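Local coordinates for protein fungal protease inhibitor-1 (PDB 3BT4) that inhibits serine proteases, blocking proteases of the fungi Aspergillus oryzae and Rhizopus oryzae as well as trypsin and chymotrypsin, at residues T6-D11 and G35-C40; A21-P26 and P41-L46. All coordinates share one frame; numbering follows the deposited sequence.

Contact 1 of 2, residues T6-D11 and G35-C40; sequences TNYCKD and GKCACC
Cys37 SG sits over the centre of the Tyr8 ring, 3.6 Å from the centroid and only 4° off the ring normal, the geometry of a sulfur-aromatic contact made face-on. Cys37 CB lies 3.5 Å from Tyr8 CD2. A second sulfur meets this ring quite differently: Cys39 SG lies in the ring plane at the edge, 3.7 Å from Tyr8 CD2. Cys39 SG is bonded to Cys9 SG at 2.0 Å, with a left-handed disulfide torsion of -81°. Tyr8 CG stands anti to the backbone N (chi1 -179°), on a CB that points toward the 35-40 segment. No hydrogen bond crosses between the segments, so sulfur and ring carry the tight part. The contact thins at the phenol tip, where Tyr8 OH meets Lys36 CB at 3.8 Å; the rest of the lysine chain leads away from the helix, and Lys36 is solvent-exposed. An alanine in place of Tyr8 would probably leave Cys37 SG without its aromatic face and open a gap beside the Cys9-Cys39 bridge. Cys37 is bonded in turn to Cys4, and Cys40 to Cys14, so three disulfides pin the N-terminal region to residues 37-40, where the loop runs into strand 40-47, the cross-linked construction of a small cysteine-rich protease inhibitor.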
loop_
_atom_site.group_PDB
_atom_site.type_symbol
_atom_site.label_atom_id
_atom_site.label_comp_id
_atom_site.label_asym_id
_atom_site.label_seq_id
_atom_site.Cartn_x
_atom_site.Cartn_y
_atom_site.Cartn_z
ATOM N N THR A 6 16.124 0.596 5.266
ATOM C CA THR A 6 15.709 1.994 5.387
ATOM C C THR A 6 16.082 2.871 4.166
ATOM O O THR A 6 15.369 3.831 3.843
ATOM C CB THR A 6 16.175 2.619 6.709
ATOM O OG1 THR A 6 17.583 2.434 6.844
ATOM C CG2 THR A 6 15.457 1.947 7.894
ATOM N N ASN A 7 17.155 2.505 3.466
ATOM C CA ASN A 7 17.667 3.301 2.343
ATOM C C ASN A 7 17.406 2.739 0.961
ATOM O O ASN A 7 17.969 3.229 -0.015
ATOM C CB ASN A 7 19.173 3.483 2.480
ATOM C CG ASN A 7 19.545 4.336 3.658
ATOM O OD1 ASN A 7 18.950 5.388 3.893
ATOM N ND2 ASN A 7 20.543 3.888 4.410
ATOM N N TYR A 8 16.578 1.703 0.871
ATOM C CA TYR A 8 16.250 1.083 -0.418
ATOM C C TYR A 8 15.785 2.101 -1.466
ATOM O O TYR A 8 16.300 2.126 -2.595
ATOM C CB TYR A 8 15.187 -0.004 -0.226
ATOM C CG TYR A 8 14.805 -0.704 -1.508
ATOM C CD1 TYR A 8 15.384 -1.916 -1.856
ATOM C CD2 TYR A 8 13.874 -0.145 -2.369
ATOM C CE1 TYR A 8 15.041 -2.548 -3.041
ATOM C CE2 TYR A 8 13.525 -0.759 -3.545
ATOM C CZ TYR A 8 14.104 -1.963 -3.877
ATOM O OH TYR A 8 13.746 -2.573 -5.055
ATOM N N CYS A 9 14.820 2.946 -1.081
ATOM C CA CYS A 9 14.255 3.934 -2.000
ATOM C C CYS A 9 15.243 5.043 -2.430
ATOM O O CYS A 9 15.027 5.711 -3.440
ATOM C CB CYS A 9 12.947 4.512 -1.446
ATOM S SG CYS A 9 11.676 3.250 -1.120
ATOM N N LYS A 10 16.324 5.232 -1.678
ATOM C CA LYS A 10 17.434 6.107 -2.131
ATOM C C LYS A 10 18.141 5.492 -3.339
ATOM O O LYS A 10 18.567 6.195 -4.252
ATOM C CB LYS A 10 18.458 6.345 -1.018
ATOM C CG LYS A 10 17.906 7.044 0.188
ATOM C CD LYS A 10 18.946 7.096 1.275
ATOM C CE LYS A 10 18.880 8.387 2.078
ATOM N NZ LYS A 10 17.487 8.699 2.454
ATOM N N ASP A 11 18.254 4.166 -3.322
ATOM C CA ASP A 11 18.847 3.432 -4.431
ATOM C C ASP A 11 17.851 3.170 -5.541
ATOM O O ASP A 11 18.239 3.086 -6.706
ATOM C CB ASP A 11 19.490 2.134 -3.939
ATOM C CG ASP A 11 20.617 2.387 -2.965
ATOM O OD1 ASP A 11 21.372 3.364 -3.156
ATOM O OD2 ASP A 11 20.749 1.616 -1.996
ATOM N N GLY A 35 4.847 0.309 -5.725
ATOM C CA GLY A 35 6.123 -0.194 -6.244
ATOM C C GLY A 35 6.876 -1.059 -5.264
ATOM O O GLY A 35 6.513 -1.158 -4.089
ATOM N N LYS A 36 7.927 -1.716 -5.753
ATOM C CA LYS A 36 8.811 -2.471 -4.859
ATOM C C LYS A 36 9.241 -1.594 -3.677
ATOM O O LYS A 36 9.671 -0.444 -3.869
ATOM C CB LYS A 36 10.015 -3.017 -5.627
ATOM C CG LYS A 36 9.623 -4.106 -6.625
ATOM C CD LYS A 36 10.818 -4.655 -7.401
ATOM C CE LYS A 36 11.075 -3.869 -8.691
ATOM N NZ LYS A 36 9.874 -3.853 -9.580
ATOM N N CYS A 37 9.071 -2.136 -2.467
ATOM C CA CYS A 37 9.354 -1.444 -1.197
ATOM C C CYS A 37 8.562 -0.144 -0.954
ATOM O O CYS A 37 8.891 0.637 -0.039
ATOM C CB CYS A 37 10.869 -1.258 -0.981
ATOM S SG CYS A 37 11.739 -2.860 -0.868
ATOM N N ALA A 38 7.514 0.070 -1.759
ATOM C CA ALA A 38 6.583 1.183 -1.539
ATOM C C ALA A 38 7.275 2.554 -1.660
ATOM O O ALA A 38 6.966 3.478 -0.930
ATOM C CB ALA A 38 5.912 1.027 -0.176
ATOM N N CYS A 39 8.197 2.668 -2.617
ATOM C CA CYS A 39 8.948 3.906 -2.883
ATOM C C CYS A 39 8.120 5.018 -3.519
ATOM O O CYS A 39 8.494 6.198 -3.441
ATOM C CB CYS A 39 10.178 3.602 -3.747
ATOM S SG CYS A 39 11.320 2.456 -2.926
ATOM N N CYS A 40 6.991 4.645 -4.123
ATOM C CA CYS A 40 6.124 5.617 -4.800
ATOM C C CYS A 40 4.864 6.005 -4.015
ATOM O O CYS A 40 4.194 5.149 -3.427
ATOM C CB CYS A 40 5.739 5.134 -6.198
ATOM S SG CYS A 40 7.108 5.115 -7.405
#

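Contact 2 of 2, residues A21-P26 and P41-L46; sequences ASCRSP and PACVTL
Arg24 NH1 is gripped by two carbonyl oxygens of its own segment, while the neighbouring Cys23 crosses to Cys43 through a disulfide. The shorter bond runs from Arg24 NH1 to Ala21 O at 2.8 Å and is nearly straight, with an N-H...O angle of 169°. That oxygen lies in the guanidinium plane, although the nitrogen stands above the plane of the carbonyl. The second, from Arg24 NH1 to Cys23 O at 3.2 Å, is more bent, at 145°. Together they tie the guanidinium back over residues 21-23, on a loop whose Arg24 CB points away from the strand. The link across the contact is almost wholly covalent: Cys23 SG and Cys43 SG are bonded at 2.1 Å with a left-handed torsion of -79°, and no hydrogen bond joins the segments. Each SG lies anti to its carbonyl carbon. Around the bridge the approach is sparse. Ser22 OG comes no nearer than 4.3 Å to Cys43 SG, its hydrogen-bonding partner being Ala19 O. Further along, Pro26, which follows a cis peptide bond, brings its O to 4.4 Å from Val44 O. Ile18 packs on both cysteines and Tyr29 of strand 28-30 on Cys23. The result is a disulfide joining the 21-26 loop to the middle strand of a small mixed sheet in this cysteine-rich inhibitor.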
loop_
_atom_site.group_PDB
_atom_site.type_symbol
_atom_site.label_atom_id
_atom_site.label_comp_id
_atom_site.label_asym_id
_atom_site.label_seq_id
_atom_site.Cartn_x
_atom_site.Cartn_y
_atom_site.Cartn_z
ATOM N N ALA A 21 -1.191 16.898 -4.212
ATOM C CA ALA A 21 -2.186 17.778 -4.824
ATOM C C ALA A 21 -3.087 17.126 -5.879
ATOM O O ALA A 21 -4.071 17.730 -6.296
ATOM C CB ALA A 21 -1.439 18.995 -5.464
ATOM N N SER A 22 -2.744 15.917 -6.325
ATOM C CA SER A 22 -3.469 15.228 -7.404
ATOM C C SER A 22 -4.517 14.202 -6.955
ATOM O O SER A 22 -5.352 13.799 -7.759
ATOM C CB SER A 22 -2.499 14.560 -8.381
ATOM O OG SER A 22 -1.887 13.385 -7.841
ATOM N N CYS A 23 -4.462 13.774 -5.691
ATOM C CA CYS A 23 -5.440 12.831 -5.135
ATOM C C CYS A 23 -6.779 13.501 -4.899
ATOM O O CYS A 23 -6.833 14.610 -4.363
ATOM C CB CYS A 23 -4.945 12.250 -3.814
ATOM S SG CYS A 23 -3.396 11.334 -3.980
ATOM N N ARG A 24 -7.850 12.814 -5.287
ATOM C CA ARG A 24 -9.207 13.363 -5.191
ATOM C C ARG A 24 -10.027 12.494 -4.268
ATOM O O ARG A 24 -10.233 11.320 -4.535
ATOM C CB ARG A 24 -9.870 13.435 -6.562
ATOM C CG ARG A 24 -9.208 14.359 -7.559
ATOM C CD ARG A 24 -9.335 15.795 -7.109
ATOM N NE ARG A 24 -8.591 16.704 -7.980
ATOM C CZ ARG A 24 -7.387 17.193 -7.714
ATOM N NH1 ARG A 24 -6.766 16.868 -6.593
ATOM N NH2 ARG A 24 -6.809 18.024 -8.566
ATOM N N SER A 25 -10.460 13.085 -3.162
ATOM C CA SER A 25 -11.262 12.383 -2.158
ATOM C C SER A 25 -12.483 11.742 -2.830
ATOM O O SER A 25 -13.054 12.336 -3.760
ATOM C CB SER A 25 -11.655 13.311 -1.005
ATOM O OG SER A 25 -12.472 14.359 -1.448
ATOM N N PRO A 26 -12.898 10.542 -2.365
ATOM C CA PRO A 26 -12.514 9.859 -1.122
ATOM C C PRO A 26 -11.121 9.208 -1.084
ATOM O O PRO A 26 -10.688 8.795 -0.012
ATOM C CB PRO A 26 -13.610 8.802 -0.966
ATOM C CG PRO A 26 -13.957 8.439 -2.380
ATOM C CD PRO A 26 -13.856 9.739 -3.148
ATOM N N PRO A 41 4.530 7.304 -4.027
ATOM C CA PRO A 41 3.273 7.792 -3.449
ATOM C C PRO A 41 2.065 7.229 -4.198
ATOM O O PRO A 41 2.189 6.834 -5.342
ATOM C CB PRO A 41 3.370 9.314 -3.655
ATOM C CG PRO A 41 4.364 9.466 -4.809
ATOM C CD PRO A 41 5.339 8.395 -4.599
ATOM N N ALA A 42 0.907 7.186 -3.548
ATOM C CA ALA A 42 -0.318 6.700 -4.192
ATOM C C ALA A 42 -1.547 7.415 -3.661
ATOM O O ALA A 42 -1.556 7.892 -2.528
ATOM C CB ALA A 42 -0.463 5.221 -3.971
ATOM N N CYS A 43 -2.584 7.488 -4.487
ATOM C CA CYS A 43 -3.905 7.881 -4.018
ATOM C C CYS A 43 -4.630 6.573 -3.713
ATOM O O CYS A 43 -4.923 5.788 -4.615
ATOM C CB CYS A 43 -4.630 8.716 -5.074
ATOM S SG CYS A 43 -3.611 10.159 -5.651
ATOM N N VAL A 44 -4.854 6.309 -2.427
ATOM C CA VAL A 44 -5.386 5.006 -2.018
ATOM C C VAL A 44 -6.874 5.011 -1.631
ATOM O O VAL A 44 -7.423 6.013 -1.169
ATOM C CB VAL A 44 -4.509 4.345 -0.916
ATOM C CG1 VAL A 44 -3.039 4.381 -1.333
ATOM C CG2 VAL A 44 -4.678 5.028 0.406
ATOM N N THR A 45 -7.507 3.865 -1.858
ATOM C CA THR A 45 -8.865 3.597 -1.426
ATOM C C THR A 45 -8.832 2.639 -0.230
ATOM O O THR A 45 -8.062 1.693 -0.209
ATOM C CB THR A 45 -9.665 3.013 -2.613
ATOM O OG1 THR A 45 -9.815 4.042 -3.600
ATOM C CG2 THR A 45 -11.060 2.482 -2.192
ATOM N N LEU A 46 -9.662 2.890 0.783
ATOM C CA LEU A 46 -9.706 1.967 1.925
ATOM C C LEU A 46 -10.930 1.067 1.925
ATOM O O LEU A 46 -12.042 1.487 1.556
ATOM C CB LEU A 46 -9.549 2.694 3.271
ATOM C CG LEU A 46 -8.296 3.567 3.465
ATOM C CD1 LEU A 46 -8.306 4.243 4.825
ATOM C CD2 LEU A 46 -7.002 2.774 3.253
#

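Contacts 1 and 2 lie about 19 Å apart, centre to centre, and alternate along the chain: 6-11, 21-26, 35-40, then 41-46. The last two ranges adjoin, so the loop entering strand 40-47 serves contact 1 and the strand itself serves contact 2. Beyond that junction the contacts do not touch. Their disulfides therefore anchor two successive N-terminal pieces, helix 8-11 and the loop leading to strand 28-30, to points four residues apart on one continuous backbone. That strand is central in the three-stranded mixed sheet, between 28-30 and 66-68. With one short helix and a few mostly short strands, the inhibitor probably relies heavily on such cross-links for its shape.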